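Local coordinates for protein hydrolase, isochorismatase family (Pseudomonas putida KT2440, PDB 4H17) that probably acts as a hydrolase of the isochorismatase family, with a Rossmann-like fold, although its substrate is not established, at residues I27-P39 / Q82-P94. Residues are numbered along the deposited sequence; the frame is centred on the assembly and turned at random.
Sequences IIIDAQKEYLSGP and QGPAGQFIPGLEP. With SO4 (sulfate ion), chain C.
Ala31 and Gln32, just past the C-terminal end of central strand 24-29 of the Rossmann-like parallel sheet, meet Gln87-Ile89 in the long loop between strands 66-71 and 99-103. A single beta bridge pairs Gln32 with Phe88. Its two backbone bonds run from Ile89 N to Ala31 O (2.8 Å, nearly straight at 173°) and from Lys33 N to Gln87 O (2.9 Å). One step on, within the 3-10 segment 33-35, Glu34 N reaches a lone pair of Ala85 O, in the carbonyl plane.

Gln32 NE2 donates to Gly86 O (3.0 Å) from above that carbonyl plane, while Gln32 OE1 takes the N-H of His71, so both ends of the buried amide are engaged. Lys33, fully extended beyond CG, runs past the carbonyl oxygens of Pro84, Gln87 and Phe88 and brings NZ head-on to Gln87 OE1 (2.7 Å, C=O...N angle 171°), its CE lying against the Pro90 ring. Cutting this side chain back to an alanine would probably leave Gln87 OE1 without its ammonium partner and the Pro90 ring without the CE contact. Glu34 CG stands anti to the backbone N (chi1 179°) and the chain bends at chi2, laying OE1 beside Ala85 CB; the carboxylate is held by Phe79 N and a salt bridge to Arg78.

Ile89 packs on backbone as well as side chains: CG1 lies against the Gln32 carbonyl, CD1 reaches between it and Ala31 C, and Leu36 CD1 loosely meets CG1. Ala31 CB rests on Leu92 CD1 (3.7 Å), and Leu92 also packs on Ile52 of helix 45-61.

Segment 27-39 also borders a sulfate, probably from the crystallisation liquor, bonded as well by Ser135, Ser136, His71 and Met132 N: Tyr35 OH donates to sulfate O4 (2.7 Å), which lies in the plane of the tyrosine ring at its edge.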
ATOM      1  N   ILE A  27       2.471  -8.053  16.124  1.00 10.55           N
ATOM      2  CA  ILE A  27       1.206  -8.193  15.382  1.00 10.54           C
ATOM      3  C   ILE A  27       1.340  -9.264  14.308  1.00 10.35           C
ATOM      4  O   ILE A  27       2.199  -9.165  13.430  1.00 12.42           O
ATOM      5  CB  ILE A  27       0.750  -6.871  14.720  1.00 12.11           C
ATOM      6  CG1 ILE A  27       0.712  -5.706  15.743  1.00 16.15           C
ATOM      7  CG2 ILE A  27      -0.615  -7.068  14.031  1.00 13.09           C
ATOM      8  CD1 ILE A  27       0.452  -4.333  15.168  1.00 15.44           C
ATOM      9  N   ILE A  28       0.487 -10.300  14.402  1.00 11.51           N
ATOM     10  CA  ILE A  28       0.489 -11.395  13.439  1.00 12.78           C
ATOM     11  C   ILE A  28      -0.792 -11.273  12.619  1.00 12.86           C
ATOM     12  O   ILE A  28      -1.899 -11.437  13.137  1.00 12.89           O
ATOM     13  CB  ILE A  28       0.512 -12.770  14.124  1.00 15.35           C
ATOM     14  CG1 ILE A  28       1.701 -12.848  15.078  1.00 17.43           C
ATOM     15  CG2 ILE A  28       0.585 -13.890  13.073  1.00 15.59           C
ATOM     16  CD1 ILE A  28       1.753 -14.101  15.906  1.00 23.55           C
ATOM     17  N   ILE A  29      -0.629 -11.004  11.335  1.00 11.29           N
ATOM     18  CA  ILE A  29      -1.767 -10.728  10.438  1.00 11.50           C
ATOM     19  C   ILE A  29      -2.161 -11.963   9.641  1.00 10.96           C
ATOM     20  O   ILE A  29      -1.384 -12.504   8.815  1.00 11.00           O
ATOM     21  CB  ILE A  29      -1.428  -9.559   9.510  1.00  9.73           C
ATOM     22  CG1 ILE A  29      -1.209  -8.283  10.325  1.00 10.59           C
ATOM     23  CG2 ILE A  29      -2.517  -9.340   8.485  1.00  9.20           C
ATOM     24  CD1 ILE A  29      -0.731  -7.064   9.554  1.00 11.30           C
ATOM     25  N   ASP A  30      -3.372 -12.466   9.913  1.00 10.14           N
ATOM     26  CA  ASP A  30      -4.054 -13.397   9.040  1.00 12.35           C
ATOM     27  C   ASP A  30      -3.384 -14.765   8.950  1.00 12.12           C
ATOM     28  O   ASP A  30      -3.280 -15.312   7.865  1.00 11.45           O
ATOM     29  CB  ASP A  30      -4.262 -12.808   7.632  1.00 13.95           C
ATOM     30  CG  ASP A  30      -5.096 -11.514   7.634  1.00 12.35           C
ATOM     31  OD1 ASP A  30      -5.890 -11.267   8.585  1.00 13.13           O
ATOM     32  OD2 ASP A  30      -4.968 -10.785   6.619  1.00 14.38           O
ATOM     33  N   ALA A  31      -2.901 -15.298  10.071  1.00 12.22           N
ATOM     34  CA  ALA A  31      -2.214 -16.602  10.027  1.00 14.95           C
ATOM     35  C   ALA A  31      -3.269 -17.719  10.025  1.00 14.24           C
ATOM     36  O   ALA A  31      -3.474 -18.459  11.001  1.00 14.91           O
ATOM     37  CB  ALA A  31      -1.217 -16.706  11.167  1.00 16.36           C
ATOM     38  N   GLN A  32      -3.947 -17.822   8.882  1.00 13.75           N
ATOM     39  CA  GLN A  32      -5.126 -18.673   8.729  1.00 12.07           C
ATOM     40  C   GLN A  32      -4.977 -19.741   7.649  1.00 11.22           C
ATOM     41  O   GLN A  32      -4.202 -19.604   6.717  1.00 12.36           O
ATOM     42  CB  GLN A  32      -6.344 -17.841   8.424  1.00 15.72           C
ATOM     43  CG  GLN A  32      -6.675 -16.847   9.512  1.00 18.87           C
ATOM     44  CD  GLN A  32      -7.826 -15.986   9.127  1.00 15.14           C
ATOM     45  OE1 GLN A  32      -7.656 -14.841   8.646  1.00 14.09           O
ATOM     46  NE2 GLN A  32      -9.049 -16.507   9.365  1.00 15.54           N
ATOM     47  N   LYS A  33      -5.779 -20.801   7.788  1.00 12.39           N
ATOM     48  CA  LYS A  33      -5.634 -21.989   6.932  1.00 12.39           C
ATOM     49  C   LYS A  33      -6.026 -21.764   5.435  1.00 11.38           C
ATOM     50  O   LYS A  33      -5.558 -22.505   4.542  1.00 11.81           O
ATOM     51  CB  LYS A  33      -6.401 -23.180   7.514  1.00 10.08           C
ATOM     52  CG  LYS A  33      -5.937 -23.684   8.849  1.00 11.32           C
ATOM     53  CD  LYS A  33      -6.667 -24.970   9.241  1.00 13.79           C
ATOM     54  CE  LYS A  33      -6.125 -25.576  10.501  1.00 17.24           C
ATOM     55  NZ  LYS A  33      -6.979 -26.721  10.894  1.00 21.16           N
ATOM     56  N   GLU A  34      -6.820 -20.726   5.154  1.00 11.62           N
ATOM     57  CA  GLU A  34      -7.151 -20.312   3.799  1.00 13.72           C
ATOM     58  C   GLU A  34      -5.909 -20.276   2.918  1.00 11.97           C
ATOM     59  O   GLU A  34      -5.964 -20.693   1.764  1.00 12.51           O
ATOM     60  CB  GLU A  34      -7.803 -18.929   3.830  1.00 13.26           C
ATOM     61  CG  GLU A  34      -8.171 -18.385   2.461  1.00 11.13           C
ATOM     62  CD  GLU A  34      -9.334 -19.089   1.782  1.00 15.60           C
ATOM     63  OE1 GLU A  34     -10.401 -19.257   2.412  1.00 16.74           O
ATOM     64  OE2 GLU A  34      -9.218 -19.482   0.607  1.00 17.03           O
ATOM     65  N   TYR A  35      -4.780 -19.877   3.497  1.00 10.44           N
ATOM     66  CA  TYR A  35      -3.574 -19.646   2.731  1.00 11.66           C
ATOM     67  C   TYR A  35      -2.744 -20.898   2.471  1.00 10.90           C
ATOM     68  O   TYR A  35      -1.627 -20.780   1.900  1.00 13.06           O
ATOM     69  CB  TYR A  35      -2.722 -18.594   3.420  1.00 14.45           C
ATOM     70  CG  TYR A  35      -3.340 -17.231   3.545  1.00 10.55           C
ATOM     71  CD1 TYR A  35      -3.754 -16.524   2.408  1.00 11.03           C
ATOM     72  CD2 TYR A  35      -3.522 -16.627   4.801  1.00 11.13           C
ATOM     73  CE1 TYR A  35      -4.294 -15.258   2.532  1.00 11.42           C
ATOM     74  CE2 TYR A  35      -4.080 -15.366   4.909  1.00 11.07           C
ATOM     75  CZ  TYR A  35      -4.458 -14.695   3.791  1.00 12.08           C
ATOM     76  OH  TYR A  35      -4.958 -13.431   4.101  1.00 14.00           O
ATOM     77  N   LEU A  36      -3.193 -22.061   2.979  1.00 12.19           N
ATOM     78  CA  LEU A  36      -2.381 -23.289   2.851  1.00 16.59           C
ATOM     79  C   LEU A  36      -2.800 -24.156   1.648  1.00 16.03           C
ATOM     80  O   LEU A  36      -2.122 -25.136   1.299  1.00 17.69           O
ATOM     81  CB  LEU A  36      -2.473 -24.088   4.147  1.00 16.53           C
ATOM     82  CG  LEU A  36      -1.999 -23.491   5.475  1.00 16.83           C
ATOM     83  CD1 LEU A  36      -2.179 -24.405   6.689  1.00 18.35           C
ATOM     84  CD2 LEU A  36      -0.563 -23.030   5.382  1.00 15.44           C
ATOM     85  N   SER A  37      -3.908 -23.811   1.010  0.75 15.23           N
ATOM     86  CA  SER A  37      -4.415 -24.574  -0.107  0.75 16.29           C
ATOM     87  C   SER A  37      -5.335 -23.693  -0.970  0.75 16.58           C
ATOM     88  O   SER A  37      -5.645 -22.584  -0.586  0.75 14.21           O
ATOM     89  CB  SER A  37      -5.156 -25.822   0.396  0.75 16.02           C
ATOM     90  OG  SER A  37      -6.393 -25.446   0.982  0.75 15.76           O
ATOM     91  N   GLY A  38      -5.773 -24.199  -2.117  1.00 15.48           N
ATOM     92  CA  GLY A  38      -6.660 -23.458  -3.037  1.00 15.29           C
ATOM     93  C   GLY A  38      -6.003 -22.284  -3.775  1.00 16.37           C
ATOM     94  O   GLY A  38      -4.791 -22.179  -3.810  1.00 16.56           O
ATOM     95  N   PRO A  39      -6.822 -21.399  -4.384  1.00 16.62           N
ATOM     96  CA  PRO A  39      -6.320 -20.266  -5.155  1.00 16.56           C
ATOM     97  C   PRO A  39      -5.526 -19.280  -4.312  1.00 16.51           C
ATOM     98  O   PRO A  39      -4.696 -18.531  -4.861  1.00 16.27           O
ATOM     99  CB  PRO A  39      -7.605 -19.600  -5.706  1.00 18.31           C
ATOM    100  CG  PRO A  39      -8.693 -20.093  -4.842  1.00 19.01           C
ATOM    101  CD  PRO A  39      -8.288 -21.443  -4.345  1.00 17.73           C
ATOM    102  N   GLN A  82     -16.836 -20.619   9.903  1.00 14.42           N
ATOM    103  CA  GLN A  82     -17.446 -21.879  10.350  1.00 14.59           C
ATOM    104  C   GLN A  82     -16.799 -23.082   9.649  1.00 19.28           C
ATOM    105  O   GLN A  82     -17.336 -24.190   9.710  1.00 22.51           O
ATOM    106  CB  GLN A  82     -18.928 -21.868  10.031  1.00 17.10           C
ATOM    107  CG  GLN A  82     -19.710 -20.855  10.844  1.00 14.55           C
ATOM    108  CD  GLN A  82     -21.213 -20.848  10.642  1.00 16.55           C
ATOM    109  OE1 GLN A  82     -21.779 -21.673   9.932  1.00 19.05           O
ATOM    110  NE2 GLN A  82     -21.879 -19.879  11.284  1.00 15.83           N
ATOM    111  N   GLY A  83     -15.670 -22.872   8.982  1.00 15.73           N
ATOM    112  CA  GLY A  83     -15.003 -23.939   8.211  1.00 15.44           C
ATOM    113  C   GLY A  83     -13.521 -23.889   8.435  1.00 14.59           C
ATOM    114  O   GLY A  83     -13.045 -23.035   9.146  1.00 14.19           O
ATOM    115  N   PRO A  84     -12.786 -24.859   7.863  1.00 14.56           N
ATOM    116  CA  PRO A  84     -11.344 -24.930   8.056  1.00 15.70           C
ATOM    117  C   PRO A  84     -10.566 -23.659   7.673  1.00 12.23           C
ATOM    118  O   PRO A  84      -9.625 -23.243   8.364  1.00 14.75           O
ATOM    119  CB  PRO A  84     -10.939 -26.054   7.105  1.00 15.40           C
ATOM    120  CG  PRO A  84     -12.129 -26.958   7.099  1.00 17.35           C
ATOM    121  CD  PRO A  84     -13.292 -26.010   7.077  1.00 17.77           C
ATOM    122  N   ALA A  85     -11.011 -22.999   6.640  1.00 15.45           N
ATOM    123  CA  ALA A  85     -10.226 -21.860   6.116  1.00 12.41           C
ATOM    124  C   ALA A  85     -10.094 -20.698   7.108  1.00 13.53           C
ATOM    125  O   ALA A  85      -9.106 -19.964   7.066  1.00 14.86           O
ATOM    126  CB  ALA A  85     -10.869 -21.357   4.820  1.00 12.02           C
ATOM    127  N   GLY A  86     -11.090 -20.504   7.976  1.00 13.46           N
ATOM    128  CA  GLY A  86     -11.014 -19.456   8.967  1.00 13.90           C
ATOM    129  C   GLY A  86     -10.159 -19.774  10.191  1.00 15.63           C
ATOM    130  O   GLY A  86      -9.890 -18.885  10.996  1.00 16.52           O
ATOM    131  N   GLN A  87      -9.755 -21.037  10.355  1.00 15.06           N
ATOM    132  CA  GLN A  87      -9.012 -21.450  11.550  1.00 13.68           C
ATOM    133  C   GLN A  87      -7.591 -20.901  11.517  1.00 13.47           C
ATOM    134  O   GLN A  87      -7.023 -20.703  10.431  1.00 13.95           O
ATOM    135  CB  GLN A  87      -8.980 -22.993  11.685  1.00 16.12           C
ATOM    136  CG  GLN A  87     -10.369 -23.580  11.961  1.00 17.42           C
ATOM    137  CD  GLN A  87     -10.420 -25.069  11.704  1.00 19.49           C
ATOM    138  OE1 GLN A  87      -9.410 -25.694  11.440  1.00 21.03           O
ATOM    139  NE2 GLN A  87     -11.610 -25.635  11.752  1.00 21.69           N
ATOM    140  N   PHE A  88      -6.988 -20.732  12.693  1.00 12.88           N
ATOM    141  CA  PHE A  88      -5.566 -20.500  12.755  1.00 13.10           C
ATOM    142  C   PHE A  88      -4.749 -21.625  12.158  1.00 12.92           C
ATOM    143  O   PHE A  88      -5.053 -22.839  12.344  1.00 12.51           O
ATOM    144  CB  PHE A  88      -5.112 -20.248  14.200  1.00 12.68           C
ATOM    145  CG  PHE A  88      -5.580 -18.955  14.753  1.00 13.02           C
ATOM    146  CD1 PHE A  88      -4.948 -17.780  14.349  1.00 16.33           C
ATOM    147  CD2 PHE A  88      -6.624 -18.901  15.668  1.00 12.80           C
ATOM    148  CE1 PHE A  88      -5.369 -16.568  14.844  1.00 19.08           C
ATOM    149  CE2 PHE A  88      -7.041 -17.682  16.182  1.00 14.11           C
ATOM    150  CZ  PHE A  88      -6.404 -16.535  15.757  1.00 15.73           C
ATOM    151  N   ILE A  89      -3.662 -21.255  11.492  1.00 16.45           N
ATOM    152  CA  ILE A  89      -2.658 -22.214  11.056  1.00 15.27           C
ATOM    153  C   ILE A  89      -2.061 -22.976  12.258  1.00 14.78           C
ATOM    154  O   ILE A  89      -1.725 -22.410  13.264  1.00 14.68           O
ATOM    155  CB  ILE A  89      -1.509 -21.483  10.328  1.00 15.46           C
ATOM    156  CG1 ILE A  89      -2.028 -20.922   9.014  1.00 13.97           C
ATOM    157  CG2 ILE A  89      -0.271 -22.375  10.119  1.00 16.70           C
ATOM    158  CD1 ILE A  89      -1.072 -19.956   8.349  1.00 14.06           C
ATOM    159  N   PRO A  90      -1.976 -24.301  12.162  1.00 13.02           N
ATOM    160  CA  PRO A  90      -1.463 -25.049  13.310  1.00 15.86           C
ATOM    161  C   PRO A  90      -0.129 -24.531  13.843  1.00 15.58           C
ATOM    162  O   PRO A  90       0.821 -24.263  13.050  1.00 17.58           O
ATOM    163  CB  PRO A  90      -1.348 -26.474  12.766  1.00 15.92           C
ATOM    164  CG  PRO A  90      -2.376 -26.511  11.672  1.00 15.03           C
ATOM    165  CD  PRO A  90      -2.302 -25.171  11.026  1.00 14.69           C
ATOM    166  N   GLY A  91      -0.107 -24.324  15.157  1.00 14.50           N
ATOM    167  CA  GLY A  91       1.032 -23.803  15.864  1.00 14.96           C
ATOM    168  C   GLY A  91       1.005 -22.298  16.067  1.00 16.51           C
ATOM    169  O   GLY A  91       1.795 -21.773  16.863  1.00 16.83           O
ATOM    170  N   LEU A  92       0.114 -21.610  15.348  1.00 13.35           N
ATOM    171  CA  LEU A  92       0.049 -20.172  15.407  1.00 14.56           C
ATOM    172  C   LEU A  92      -1.206 -19.699  16.136  1.00 14.66           C
ATOM    173  O   LEU A  92      -1.626 -18.535  15.989  1.00 16.84           O
ATOM    174  CB  LEU A  92       0.162 -19.564  13.998  1.00 13.75           C
ATOM    175  CG  LEU A  92       1.395 -19.953  13.177  1.00 14.92           C
ATOM    176  CD1 LEU A  92       1.465 -19.142  11.894  1.00 17.05           C
ATOM    177  CD2 LEU A  92       2.668 -19.786  13.996  1.00 17.26           C
ATOM    178  N   GLU A  93      -1.817 -20.606  16.900  1.00 15.62           N
ATOM    179  CA  GLU A  93      -2.977 -20.275  17.709  1.00 15.36           C
ATOM    180  C   GLU A  93      -2.628 -19.293  18.852  1.00 14.59           C
ATOM    181  O   GLU A  93      -1.559 -19.400  19.462  1.00 15.49           O
ATOM    182  CB  GLU A  93      -3.620 -21.524  18.323  1.00 18.73           C
ATOM    183  CG  GLU A  93      -3.918 -22.646  17.330  1.00 19.22           C
ATOM    184  CD  GLU A  93      -2.767 -23.602  17.063  1.00 23.11           C
ATOM    185  OE1 GLU A  93      -1.634 -23.386  17.543  1.00 18.11           O
ATOM    186  OE2 GLU A  93      -3.024 -24.601  16.351  1.00 22.02           O
ATOM    187  N   PRO A  94      -3.568 -18.394  19.201  1.00 13.37           N
ATOM    188  CA  PRO A  94      -3.400 -17.544  20.390  1.00 14.11           C
ATOM    189  C   PRO A  94      -3.441 -18.320  21.689  1.00 14.31           C
ATOM    190  O   PRO A  94      -4.069 -19.415  21.762  1.00 15.76           O
ATOM    191  CB  PRO A  94      -4.589 -16.623  20.363  1.00 15.92           C
ATOM    192  CG  PRO A  94      -5.115 -16.650  18.983  1.00 18.17           C
ATOM    193  CD  PRO A  94      -4.746 -17.999  18.414  1.00 13.29           C
TER
HETATM  194  S   SO4 C 201      -5.232 -10.446   2.376  1.00 12.52           S
HETATM  195  O1  SO4 C 201      -5.927 -10.202   3.658  1.00 13.34           O
HETATM  196  O2  SO4 C 201      -3.893  -9.914   2.400  1.00 12.17           O
HETATM  197  O3  SO4 C 201      -5.982  -9.715   1.326  1.00 13.45           O
HETATM  198  O4  SO4 C 201      -5.273 -11.862   1.970  1.00 12.97           O